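Long-range contacts in predicted protein (PDB 5Z5M), which probably catalyses the last two steps from urate to (S)-allantoin, hydrolysing 5-hydroxyisourate and then decarboxylating the resulting ureidoimidazoline: residues A[5-10]-A[173-178]; A[26-31]-A[71-76]; A[103-108]-A[136-140]; A[257-261]-A[289-293]. One frame throughout, in Å; residues are numbered along the deposited sequence.

In the fold
Contact 1 opens at the N terminus and closes the longest loop, bringing helix 7-11 against the chain that leaves helix 151-173. Within that span of helices and loops, without a strand, contacts 2 and 3 follow one another without crossing. Contact 2 joins the turn before helix 30-38 to the end region of helix 65-73; contact 3 joins the start of helix 106-123 to that of helix 136-146. Their centres are 27 Å apart. Past contact 1 the chain enters the transthyretin-like β-rich part, where contact 4 closes a separate loop between the end of helix 249-256 and the hairpin turn between strands 281-289 and 292-296. Contacts 1 and 4, their centres 47 Å apart, lie on opposite sides of the chain's centre.

Contact 1 of 4, residues A[5-10]-A[173-178]; sequences VTVKDL and KIDTSD
Val5 O takes the backbone N of Asp175 at 2.8 Å, joining the N-capped start of helix 7-11 to the loop that leaves helix 151-173. The bond is nearly straight (165° at the hydrogen). Ile174 CA adds a weaker C-H...O contact to the same oxygen.

Each segment also folds on a side-chain bond of its own. Thr6 OG1 caps the helix by accepting from Asp9 N, while Asp175 OD1 accepts from Ser177 N in an Asx turn. With Thr6 OG1 lodged between the backbone N and carbonyl carbon (chi1 58°), its CG2 is left to lie alongside Asp175, 3.7 Å from Asp175 O.

The apolar part centres on Ile174. Its CG2 meets Val7 CG2 at 3.8 Å and its CD1 lies by Leu10 CD2 at 4.3 Å; Phe21 of helix 15-22 and Ile49 of helix 49-61 also pack on Ile174.

Waters carry the remaining polar links. Asp178 reaches the first turn of the helix through two of them, one bound to Val7 N and one to Lys8 N. A third accepts from Val5 N at 2.6 Å and donates to Lys173 O.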
loop_
_atom_site.group_PDB
_atom_site.type_symbol
_atom_site.label_atom_id
_atom_site.label_comp_id
_atom_site.label_asym_id
_atom_site.label_seq_id
_atom_site.Cartn_x
_atom_site.Cartn_y
_atom_site.Cartn_z
ATOM N N VAL A 5 -10.616 -8.886 -40.448
ATOM C CA VAL A 5 -9.222 -9.175 -40.773
ATOM C C VAL A 5 -8.357 -9.287 -39.515
ATOM O O VAL A 5 -8.308 -8.369 -38.693
ATOM C CB VAL A 5 -8.632 -8.100 -41.719
ATOM C CG1 VAL A 5 -8.915 -6.699 -41.197
ATOM C CG2 VAL A 5 -7.139 -8.313 -41.918
ATOM N N THR A 6 -7.693 -10.426 -39.359
ATOM C CA THR A 6 -6.768 -10.621 -38.249
ATOM C C THR A 6 -5.415 -10.040 -38.619
ATOM O O THR A 6 -5.199 -9.651 -39.767
ATOM C CB THR A 6 -6.605 -12.111 -37.887
ATOM O OG1 THR A 6 -6.155 -12.840 -39.037
ATOM C CG2 THR A 6 -7.927 -12.696 -37.404
ATOM N N VAL A 7 -4.504 -9.970 -37.653
ATOM C CA VAL A 7 -3.156 -9.500 -37.939
ATOM C C VAL A 7 -2.458 -10.478 -38.882
ATOM O O VAL A 7 -1.800 -10.067 -39.838
ATOM C CB VAL A 7 -2.320 -9.326 -36.658
ATOM C CG1 VAL A 7 -0.891 -8.918 -37.008
ATOM C CG2 VAL A 7 -2.958 -8.289 -35.750
ATOM N N LYS A 8 -2.615 -11.770 -38.600
ATOM C CA LYS A 8 -2.081 -12.832 -39.448
ATOM C C LYS A 8 -2.547 -12.672 -40.889
ATOM O O LYS A 8 -1.752 -12.720 -41.827
ATOM C CB LYS A 8 -2.515 -14.201 -38.927
ATOM C CG LYS A 8 -1.423 -14.991 -38.249
ATOM C CD LYS A 8 -1.558 -16.479 -38.542
ATOM C CE LYS A 8 -1.299 -16.767 -40.010
ATOM N NZ LYS A 8 -0.786 -18.151 -40.230
ATOM N N ASP A 9 -3.850 -12.483 -41.044
ATOM C CA ASP A 9 -4.474 -12.293 -42.346
ATOM C C ASP A 9 -3.925 -11.043 -43.041
ATOM O O ASP A 9 -3.483 -11.104 -44.191
ATOM C CB ASP A 9 -5.998 -12.204 -42.172
ATOM C CG ASP A 9 -6.718 -11.781 -43.438
ATOM O OD1 ASP A 9 -6.205 -12.048 -44.547
ATOM O OD2 ASP A 9 -7.811 -11.187 -43.321
ATOM N N LEU A 10 -3.947 -9.918 -42.332
ATOM C CA LEU A 10 -3.463 -8.645 -42.877
ATOM C C LEU A 10 -2.040 -8.738 -43.422
ATOM O O LEU A 10 -1.784 -8.435 -44.591
ATOM C CB LEU A 10 -3.526 -7.552 -41.805
ATOM C CG LEU A 10 -2.937 -6.186 -42.179
ATOM C CD1 LEU A 10 -3.630 -5.585 -43.397
ATOM C CD2 LEU A 10 -3.011 -5.230 -40.993
ATOM N N LYS A 173 -10.077 -1.625 -36.429
ATOM C CA LYS A 173 -9.951 -2.140 -37.789
ATOM C C LYS A 173 -9.539 -3.607 -37.832
ATOM O O LYS A 173 -9.759 -4.291 -38.832
ATOM C CB LYS A 173 -8.939 -1.313 -38.583
ATOM C CG LYS A 173 -9.390 0.098 -38.881
ATOM C CD LYS A 173 -8.280 0.883 -39.558
ATOM C CE LYS A 173 -7.749 0.136 -40.768
ATOM N NZ LYS A 173 -8.817 -0.206 -41.745
ATOM N N ILE A 174 -8.942 -4.087 -36.745
ATOM C CA ILE A 174 -8.389 -5.437 -36.716
ATOM C C ILE A 174 -9.203 -6.374 -35.823
ATOM O O ILE A 174 -9.595 -6.009 -34.717
ATOM C CB ILE A 174 -6.916 -5.410 -36.246
ATOM C CG1 ILE A 174 -6.017 -4.892 -37.374
ATOM C CG2 ILE A 174 -6.458 -6.790 -35.785
ATOM C CD1 ILE A 174 -4.572 -4.683 -36.970
ATOM N N ASP A 175 -9.465 -7.579 -36.324
ATOM C CA ASP A 175 -10.171 -8.609 -35.565
ATOM C C ASP A 175 -9.234 -9.227 -34.527
ATOM O O ASP A 175 -8.317 -9.967 -34.870
ATOM C CB ASP A 175 -10.722 -9.679 -36.517
ATOM C CG ASP A 175 -11.371 -10.849 -35.790
ATOM O OD1 ASP A 175 -11.670 -10.739 -34.583
ATOM O OD2 ASP A 175 -11.595 -11.886 -36.443
ATOM N N THR A 176 -9.469 -8.920 -33.255
ATOM C CA THR A 176 -8.578 -9.377 -32.192
ATOM C C THR A 176 -9.143 -10.580 -31.444
ATOM O O THR A 176 -8.726 -10.869 -30.327
ATOM C CB THR A 176 -8.288 -8.249 -31.172
ATOM O OG1 THR A 176 -9.516 -7.775 -30.608
ATOM C CG2 THR A 176 -7.565 -7.084 -31.847
ATOM N N SER A 177 -10.079 -11.294 -32.062
ATOM C CA SER A 177 -10.709 -12.433 -31.401
ATOM C C SER A 177 -9.713 -13.570 -31.162
ATOM O O SER A 177 -9.969 -14.464 -30.356
ATOM C CB SER A 177 -11.899 -12.942 -32.219
ATOM O OG SER A 177 -11.463 -13.625 -33.378
ATOM N N ASP A 178 -8.575 -13.524 -31.848
ATOM C CA ASP A 178 -7.551 -14.551 -31.688
ATOM C C ASP A 178 -6.416 -14.108 -30.768
ATOM O O ASP A 178 -5.408 -14.808 -30.641
ATOM C CB ASP A 178 -6.979 -14.959 -33.050
ATOM C CG ASP A 178 -6.262 -13.819 -33.752
ATOM O OD1 ASP A 178 -6.542 -12.644 -33.429
ATOM O OD2 ASP A 178 -5.416 -14.102 -34.627
HETATM O O HOH W 1 -11.612 -6.666 -39.544
HETATM O O HOH W 2 -5.638 -10.373 -34.918
HETATM O O HOH W 3 -3.346 -13.083 -35.978
#

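Contact 2 of 4, residues A[26-31]-A[71-76]; sequences YEHSAW and LLCAHP
Glu27 and His75 bring their CA atoms to 6.1 Å, and those of Ser29 and Leu71 lie 6.8 Å apart, where a type II beta turn from Tyr26 to Ser29 faces the chain running from helix 65-73 into the following loop. Both segments belong to the helical OHCU decarboxylase part. Within the turn, Ser29 OG donates to Glu27 O at 2.8 Å. No direct hydrogen bond crosses between the segments, so side-chain packing carries the contact.

Leu71 is the main apolar piece. Its CG, trans to the backbone N (chi1 -173°), carries CD1 toward the turn, where CD1 reaches in among Tyr26, Ser29 and Trp31, 3.7 Å from Ser29 OG and 4.0 Å from Tyr26 CD2, with Trp31 CZ2 a little farther. Tyr26 crosses it obliquely, and its OH is bonded to His163 ND1 in helix 151-173.

Further along, Ala74 CB fits against the turn, 3.6 Å from Glu27 O and close to His28 CB. Glu27 CG packs against Ala74 O at 3.4 Å; a bend at chi2 (80°) then turns the carboxylate, with OE2 beside Pro76 and OE1 in a salt bridge to Arg169. This ties the turn to helix 151-173 as well. Glu27 N donates to a water at 2.7 Å that lies in the plane of the His75 ring, at its edge, weakly linked to His75 ND1.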
loop_
_atom_site.group_PDB
_atom_site.type_symbol
_atom_site.label_atom_id
_atom_site.label_comp_id
_atom_site.label_asym_id
_atom_site.label_seq_id
_atom_site.Cartn_x
_atom_site.Cartn_y
_atom_site.Cartn_z
ATOM N N TYR A 26 -2.189 6.824 -38.456
ATOM C CA TYR A 26 -1.750 8.162 -38.090
ATOM C C TYR A 26 -2.275 9.135 -39.142
ATOM O O TYR A 26 -2.147 8.898 -40.348
ATOM C CB TYR A 26 -0.225 8.235 -37.964
ATOM C CG TYR A 26 0.333 7.463 -36.780
ATOM C CD1 TYR A 26 0.683 6.120 -36.899
ATOM C CD2 TYR A 26 0.513 8.080 -35.546
ATOM C CE1 TYR A 26 1.195 5.416 -35.820
ATOM C CE2 TYR A 26 1.022 7.381 -34.462
ATOM C CZ TYR A 26 1.358 6.050 -34.605
ATOM O OH TYR A 26 1.860 5.355 -33.525
ATOM N N GLU A 27 -2.882 10.216 -38.666
ATOM C CA GLU A 27 -3.612 11.157 -39.508
ATOM C C GLU A 27 -2.751 11.791 -40.591
ATOM O O GLU A 27 -1.727 12.412 -40.298
ATOM C CB GLU A 27 -4.228 12.262 -38.644
ATOM C CG GLU A 27 -5.380 12.999 -39.295
ATOM C CD GLU A 27 -6.685 12.230 -39.202
ATOM O OE1 GLU A 27 -6.701 11.149 -38.575
ATOM O OE2 GLU A 27 -7.698 12.711 -39.753
ATOM N N HIS A 28 -3.186 11.631 -41.840
ATOM C CA HIS A 28 -2.505 12.204 -43.000
ATOM C C HIS A 28 -1.029 11.850 -42.998
ATOM O O HIS A 28 -0.186 12.672 -43.359
ATOM C CB HIS A 28 -2.676 13.724 -43.035
ATOM C CG HIS A 28 -4.105 14.171 -43.044
ATOM N ND1 HIS A 28 -5.161 13.293 -43.120
ATOM C CD2 HIS A 28 -4.650 15.412 -42.979
ATOM C CE1 HIS A 28 -6.298 13.968 -43.105
ATOM N NE2 HIS A 28 -6.014 15.255 -43.019
ATOM N N SER A 29 -0.724 10.628 -42.575
ATOM C CA SER A 29 0.656 10.193 -42.436
ATOM C C SER A 29 0.850 8.808 -43.030
ATOM O O SER A 29 1.247 7.872 -42.335
ATOM C CB SER A 29 1.068 10.202 -40.963
ATOM O OG SER A 29 0.919 11.496 -40.408
ATOM N N ALA A 30 0.576 8.683 -44.325
ATOM C CA ALA A 30 0.733 7.411 -45.018
ATOM C C ALA A 30 2.196 6.966 -45.034
ATOM O O ALA A 30 2.483 5.783 -45.218
ATOM C CB ALA A 30 0.192 7.503 -46.439
ATOM N N TRP A 31 3.112 7.913 -44.836
ATOM C CA TRP A 31 4.538 7.602 -44.818
ATOM C C TRP A 31 4.900 6.593 -43.727
ATOM O O TRP A 31 5.864 5.839 -43.874
ATOM C CB TRP A 31 5.379 8.878 -44.652
ATOM C CG TRP A 31 5.118 9.682 -43.405
ATOM C CD1 TRP A 31 4.198 10.680 -43.251
ATOM C CD2 TRP A 31 5.808 9.578 -42.152
ATOM N NE1 TRP A 31 4.261 11.191 -41.978
ATOM C CE2 TRP A 31 5.242 10.534 -41.282
ATOM C CE3 TRP A 31 6.843 8.765 -41.678
ATOM C CZ2 TRP A 31 5.676 10.700 -39.968
ATOM C CZ3 TRP A 31 7.274 8.931 -40.369
ATOM C CH2 TRP A 31 6.689 9.890 -39.530
ATOM N N LEU A 71 2.795 15.902 -37.935
ATOM C CA LEU A 71 1.836 14.864 -37.593
ATOM C C LEU A 71 0.819 15.419 -36.598
ATOM O O LEU A 71 -0.380 15.176 -36.719
ATOM C CB LEU A 71 2.546 13.635 -37.020
ATOM C CG LEU A 71 1.702 12.383 -36.766
ATOM C CD1 LEU A 71 2.503 11.137 -37.105
ATOM C CD2 LEU A 71 1.236 12.326 -35.323
ATOM N N LEU A 72 1.307 16.167 -35.614
ATOM C CA LEU A 72 0.431 16.797 -34.629
ATOM C C LEU A 72 -0.530 17.792 -35.279
ATOM O O LEU A 72 -1.721 17.797 -34.978
ATOM C CB LEU A 72 1.253 17.503 -33.549
ATOM C CG LEU A 72 2.140 16.631 -32.661
ATOM C CD1 LEU A 72 2.818 17.476 -31.595
ATOM C CD2 LEU A 72 1.338 15.497 -32.029
ATOM N N CYS A 73 -0.011 18.627 -36.174
ATOM C CA CYS A 73 -0.830 19.664 -36.799
ATOM C C CYS A 73 -1.844 19.079 -37.772
ATOM O O CYS A 73 -2.834 19.725 -38.114
ATOM C CB CYS A 73 0.054 20.687 -37.514
ATOM S SG CYS A 73 1.066 21.665 -36.384
ATOM N N ALA A 74 -1.596 17.851 -38.209
ATOM C CA ALA A 74 -2.514 17.169 -39.106
ATOM C C ALA A 74 -3.739 16.684 -38.347
ATOM O O ALA A 74 -4.760 16.349 -38.946
ATOM C CB ALA A 74 -1.818 15.999 -39.797
ATOM N N HIS A 75 -3.636 16.652 -37.022
ATOM C CA HIS A 75 -4.724 16.138 -36.207
ATOM C C HIS A 75 -5.865 17.145 -36.109
ATOM O O HIS A 75 -5.635 18.347 -35.962
ATOM C CB HIS A 75 -4.223 15.761 -34.811
ATOM C CG HIS A 75 -4.984 14.638 -34.188
ATOM N ND1 HIS A 75 -4.746 13.316 -34.501
ATOM C CD2 HIS A 75 -5.992 14.634 -33.281
ATOM C CE1 HIS A 75 -5.570 12.548 -33.810
ATOM N NE2 HIS A 75 -6.337 13.322 -33.063
ATOM N N PRO A 76 -7.108 16.652 -36.213
ATOM C CA PRO A 76 -8.315 17.481 -36.163
ATOM C C PRO A 76 -8.491 18.185 -34.825
ATOM O O PRO A 76 -8.253 17.591 -33.773
ATOM C CB PRO A 76 -9.446 16.472 -36.390
ATOM C CG PRO A 76 -8.800 15.323 -37.078
ATOM C CD PRO A 76 -7.425 15.243 -36.496
HETATM O O HOH W 4 -3.425 10.640 -36.061
#

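Contact 3 of 4, residues A[103-108]-A[136-140]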
loop_
_atom_site.group_PDB
_atom_site.type_symbol
_atom_site.label_atom_id
_atom_site.label_comp_id
_atom_site.label_asym_id
_atom_site.label_seq_id
_atom_site.Cartn_x
_atom_site.Cartn_y
_atom_site.Cartn_z
ATOM N N SER A 103 -22.836 18.232 -24.157
ATOM C CA SER A 103 -23.674 18.677 -23.045
ATOM C C SER A 103 -23.131 19.921 -22.342
ATOM O O SER A 103 -23.519 20.216 -21.212
ATOM C CB SER A 103 -23.841 17.546 -22.024
ATOM O OG SER A 103 -22.598 17.191 -21.440
ATOM N N LEU A 104 -22.237 20.646 -23.008
ATOM C CA LEU A 104 -21.652 21.851 -22.430
ATOM C C LEU A 104 -22.682 22.967 -22.292
ATOM O O LEU A 104 -23.494 23.186 -23.186
ATOM C CB LEU A 104 -20.478 22.340 -23.282
ATOM C CG LEU A 104 -19.168 21.554 -23.218
ATOM C CD1 LEU A 104 -18.124 22.186 -24.128
ATOM C CD2 LEU A 104 -18.660 21.477 -21.791
ATOM N N THR A 105 -22.651 23.667 -21.164
ATOM C CA THR A 105 -23.471 24.863 -20.997
ATOM C C THR A 105 -22.881 26.002 -21.828
ATOM O O THR A 105 -21.809 25.860 -22.410
ATOM C CB THR A 105 -23.565 25.294 -19.523
ATOM O OG1 THR A 105 -22.254 25.605 -19.034
ATOM C CG2 THR A 105 -24.174 24.184 -18.670
ATOM N N ASP A 106 -23.575 27.132 -21.888
ATOM C CA ASP A 106 -23.053 28.270 -22.633
ATOM C C ASP A 106 -21.763 28.795 -22.013
ATOM O O ASP A 106 -20.821 29.132 -22.727
ATOM C CB ASP A 106 -24.092 29.384 -22.722
ATOM C CG ASP A 106 -24.820 29.387 -24.051
ATOM O OD1 ASP A 106 -25.057 28.290 -24.599
ATOM O OD2 ASP A 106 -25.142 30.485 -24.554
ATOM N N ALA A 107 -21.720 28.854 -20.684
ATOM C CA ALA A 107 -20.503 29.268 -19.990
ATOM C C ALA A 107 -19.354 28.286 -20.247
ATOM O O ALA A 107 -18.224 28.695 -20.524
ATOM C CB ALA A 107 -20.762 29.398 -18.507
ATOM N N GLU A 108 -19.653 26.994 -20.157
ATOM C CA GLU A 108 -18.652 25.953 -20.385
ATOM C C GLU A 108 -18.151 25.971 -21.824
ATOM O O GLU A 108 -16.973 25.732 -22.090
ATOM C CB GLU A 108 -19.224 24.571 -20.045
ATOM C CG GLU A 108 -19.305 24.277 -18.556
ATOM C CD GLU A 108 -20.080 23.003 -18.240
ATOM O OE1 GLU A 108 -20.920 22.584 -19.067
ATOM O OE2 GLU A 108 -19.842 22.417 -17.161
ATOM N N LYS A 136 -17.525 15.740 -20.601
ATOM C CA LYS A 136 -17.121 17.130 -20.731
ATOM C C LYS A 136 -16.192 17.504 -19.583
ATOM O O LYS A 136 -15.302 18.337 -19.740
ATOM C CB LYS A 136 -18.343 18.052 -20.754
ATOM C CG LYS A 136 -19.183 17.990 -19.490
ATOM C CD LYS A 136 -20.353 18.959 -19.530
ATOM C CE LYS A 136 -21.176 18.856 -18.252
ATOM N NZ LYS A 136 -22.267 19.865 -18.202
ATOM N N HIS A 137 -16.405 16.885 -18.425
ATOM C CA HIS A 137 -15.565 17.156 -17.266
ATOM C C HIS A 137 -14.114 16.799 -17.569
ATOM O O HIS A 137 -13.212 17.578 -17.282
ATOM C CB HIS A 137 -16.062 16.393 -16.042
ATOM C CG HIS A 137 -17.472 16.721 -15.663
ATOM N ND1 HIS A 137 -17.820 17.909 -15.057
ATOM C CD2 HIS A 137 -18.619 16.014 -15.794
ATOM C CE1 HIS A 137 -19.123 17.922 -14.836
ATOM N NE2 HIS A 137 -19.630 16.784 -15.273
ATOM N N THR A 138 -13.905 15.630 -18.171
ATOM C CA THR A 138 -12.570 15.179 -18.568
ATOM C C THR A 138 -11.893 16.157 -19.533
ATOM O O THR A 138 -10.747 16.559 -19.327
ATOM C CB THR A 138 -12.626 13.789 -19.235
ATOM O OG1 THR A 138 -13.227 12.849 -18.335
ATOM C CG2 THR A 138 -11.229 13.312 -19.605
ATOM N N VAL A 139 -12.612 16.541 -20.581
ATOM C CA VAL A 139 -12.070 17.455 -21.582
ATOM C C VAL A 139 -11.697 18.815 -20.987
ATOM O O VAL A 139 -10.601 19.323 -21.222
ATOM C CB VAL A 139 -13.065 17.655 -22.733
ATOM C CG1 VAL A 139 -12.530 18.671 -23.716
ATOM C CG2 VAL A 139 -13.334 16.324 -23.425
ATOM N N LEU A 140 -12.604 19.398 -20.208
ATOM C CA LEU A 140 -12.349 20.706 -19.613
ATOM C C LEU A 140 -11.218 20.647 -18.589
ATOM O O LEU A 140 -10.389 21.559 -18.521
ATOM C CB LEU A 140 -13.622 21.260 -18.968
ATOM C CG LEU A 140 -14.658 21.782 -19.963
ATOM C CD1 LEU A 140 -16.001 21.988 -19.277
ATOM C CD2 LEU A 140 -14.165 23.085 -20.583
HETATM O O HOH W 5 -20.511 14.861 -20.854
#
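Lys136, in the first turn of helix 136-146, spans the contact at full stretch to a capping box at the start of helix 106-123. Its NZ forms a salt bridge with Glu108 OE1 at 3.2 Å, on the syn lone pair, and a hydrogen bond with Ser103 O at 3.3 Å, from above that carbonyl plane. On the way, its CD passes Ser103 OG at 3.4 Å and its CB rests on Leu104 CD2 at 3.6 Å.

Glu108 crosses the lysine chain at about a right angle. Its OE1 also accepts from Thr105 N at 2.9 Å, nearly straight (173°) and on the anti side, while Glu108 N donates back to Thr105 OG1. Two donors on different sides thus hold the one oxygen.

Leu140, one turn beyond Lys136, supplies the apolar floor: its CD1 meets Leu104 CD2 at 3.7 Å and lies against Glu108 CG. A methionine in place of Lys136 would probably leave Glu108 without its charge partner across the contact and Ser103 O without this donor. Because the same carboxylate both closes the capping box and pairs with the lysine, one oxygen links the box to the start of helix 136-146, alongside the Ser103 O bond and the leucine packing, and the lysine probably helps keep Glu108 ionised.

Contact 4 of 4, residues A[257-261]-A[289-293]; sequences GTFTS and SPWSF
Phe259 O accepts from a water at 2.7 Å, and the water in turn accepts from Trp291 NE1 at 2.9 Å, bridging two parts of the transthyretin-like fold: the loop after helix 249-256 and the hairpin turn between strands 281-289 and 292-296. The water lies in the plane of the indole, at its edge.

The same ring meets the loop edge-on. Its CZ2 lies 4.0 Å from Phe259 CD2, and its CH2 lies 3.5 Å from Ser261 OG. Pro290 CB lies over one indole face near its rim, 3.6 Å above the plane. Pro290 itself sits against two threonine methyls, with CG 3.7 Å from Thr258 CG2 and CB 3.9 Å from Thr260 CG2. Thr258 CG2 gets there by lying anti to its own backbone N, and both threonines cross the proline at about a right angle.

Replacing Trp291 by an alanine would probably leave the bridging water without its indole N-H and open a gap beside Phe259 and Ser261. In the turn, Ser289 OG accepts from Trp291 N in an ST turn and bonds Thr190 O of a third subunit. With no direct hydrogen bond between the segments, the loop is joined to this intersubunit turn by packing and one shared water.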
loop_
_atom_site.group_PDB
_atom_site.type_symbol
_atom_site.label_atom_id
_atom_site.label_comp_id
_atom_site.label_asym_id
_atom_site.label_seq_id
_atom_site.Cartn_x
_atom_site.Cartn_y
_atom_site.Cartn_z
ATOM N N GLY A 257 -12.939 -15.628 12.075
ATOM C CA GLY A 257 -13.222 -15.068 13.381
ATOM C C GLY A 257 -12.449 -13.778 13.612
ATOM O O GLY A 257 -12.308 -13.327 14.749
ATOM N N THR A 258 -11.939 -13.182 12.535
ATOM C CA THR A 258 -11.192 -11.923 12.636
ATOM C C THR A 258 -12.097 -10.808 13.147
ATOM O O THR A 258 -13.244 -10.676 12.716
ATOM C CB THR A 258 -10.577 -11.511 11.273
ATOM O OG1 THR A 258 -9.805 -12.595 10.752
ATOM C CG2 THR A 258 -9.675 -10.290 11.424
ATOM N N PHE A 259 -11.599 -10.019 14.091
ATOM C CA PHE A 259 -12.413 -8.937 14.623
ATOM C C PHE A 259 -12.714 -7.903 13.553
ATOM O O PHE A 259 -11.813 -7.405 12.872
ATOM C CB PHE A 259 -11.745 -8.249 15.808
ATOM C CG PHE A 259 -12.550 -7.102 16.347
ATOM C CD1 PHE A 259 -13.680 -7.339 17.117
ATOM C CD2 PHE A 259 -12.200 -5.792 16.061
ATOM C CE1 PHE A 259 -14.439 -6.288 17.607
ATOM C CE2 PHE A 259 -12.956 -4.735 16.549
ATOM C CZ PHE A 259 -14.076 -4.986 17.321
ATOM N N THR A 260 -14.001 -7.615 13.401
ATOM C CA THR A 260 -14.477 -6.526 12.562
ATOM C C THR A 260 -15.534 -5.755 13.350
ATOM O O THR A 260 -16.103 -6.276 14.310
ATOM C CB THR A 260 -15.071 -7.038 11.231
ATOM O OG1 THR A 260 -16.084 -8.016 11.500
ATOM C CG2 THR A 260 -13.992 -7.675 10.361
ATOM N N SER A 261 -15.783 -4.512 12.961
ATOM C CA SER A 261 -16.816 -3.714 13.606
ATOM C C SER A 261 -18.197 -4.275 13.270
ATOM O O SER A 261 -18.369 -4.930 12.242
ATOM C CB SER A 261 -16.712 -2.247 13.179
ATOM O OG SER A 261 -15.466 -1.688 13.565
ATOM N N SER A 289 -6.889 -6.145 4.558
ATOM C CA SER A 289 -7.108 -6.444 5.970
ATOM C C SER A 289 -8.507 -5.907 6.281
ATOM O O SER A 289 -9.137 -5.315 5.403
ATOM C CB SER A 289 -6.029 -5.804 6.853
ATOM O OG SER A 289 -6.246 -4.409 7.025
ATOM N N PRO A 290 -9.021 -6.117 7.508
ATOM C CA PRO A 290 -10.326 -5.498 7.769
ATOM C C PRO A 290 -10.302 -3.965 7.721
ATOM O O PRO A 290 -11.369 -3.341 7.685
ATOM C CB PRO A 290 -10.667 -5.983 9.186
ATOM C CG PRO A 290 -9.940 -7.263 9.318
ATOM C CD PRO A 290 -8.648 -7.071 8.567
ATOM N N TRP A 291 -9.110 -3.374 7.711
ATOM C CA TRP A 291 -8.975 -1.931 7.910
ATOM C C TRP A 291 -8.214 -1.239 6.789
ATOM O O TRP A 291 -7.922 -0.046 6.874
ATOM C CB TRP A 291 -8.277 -1.653 9.242
ATOM C CG TRP A 291 -8.803 -2.498 10.363
ATOM C CD1 TRP A 291 -8.237 -3.636 10.862
ATOM C CD2 TRP A 291 -10.005 -2.282 11.119
ATOM N NE1 TRP A 291 -9.008 -4.138 11.881
ATOM C CE2 TRP A 291 -10.098 -3.324 12.059
ATOM C CE3 TRP A 291 -11.007 -1.307 11.093
ATOM C CZ2 TRP A 291 -11.155 -3.423 12.964
ATOM C CZ3 TRP A 291 -12.058 -1.405 11.999
ATOM C CH2 TRP A 291 -12.123 -2.456 12.916
ATOM N N SER A 292 -7.901 -1.979 5.733
ATOM C CA SER A 292 -7.109 -1.417 4.643
ATOM C C SER A 292 -7.186 -2.284 3.407
ATOM O O SER A 292 -7.406 -3.492 3.503
ATOM C CB SER A 292 -5.650 -1.265 5.075
ATOM O OG SER A 292 -5.045 -2.544 5.205
ATOM N N PHE A 293 -6.999 -1.687 2.237
ATOM C CA PHE A 293 -6.803 -2.505 1.063
ATOM C C PHE A 293 -6.066 -1.739 -0.022
ATOM O O PHE A 293 -6.000 -0.504 -0.010
ATOM C CB PHE A 293 -8.139 -3.075 0.542
ATOM C CG PHE A 293 -9.032 -2.080 -0.150
ATOM C CD1 PHE A 293 -8.985 -1.928 -1.526
ATOM C CD2 PHE A 293 -9.974 -1.360 0.561
ATOM C CE1 PHE A 293 -9.823 -1.037 -2.174
ATOM C CE2 PHE A 293 -10.824 -0.472 -0.081
ATOM C CZ PHE A 293 -10.742 -0.303 -1.447
HETATM O O HOH W 6 -9.193 -6.702 13.248
#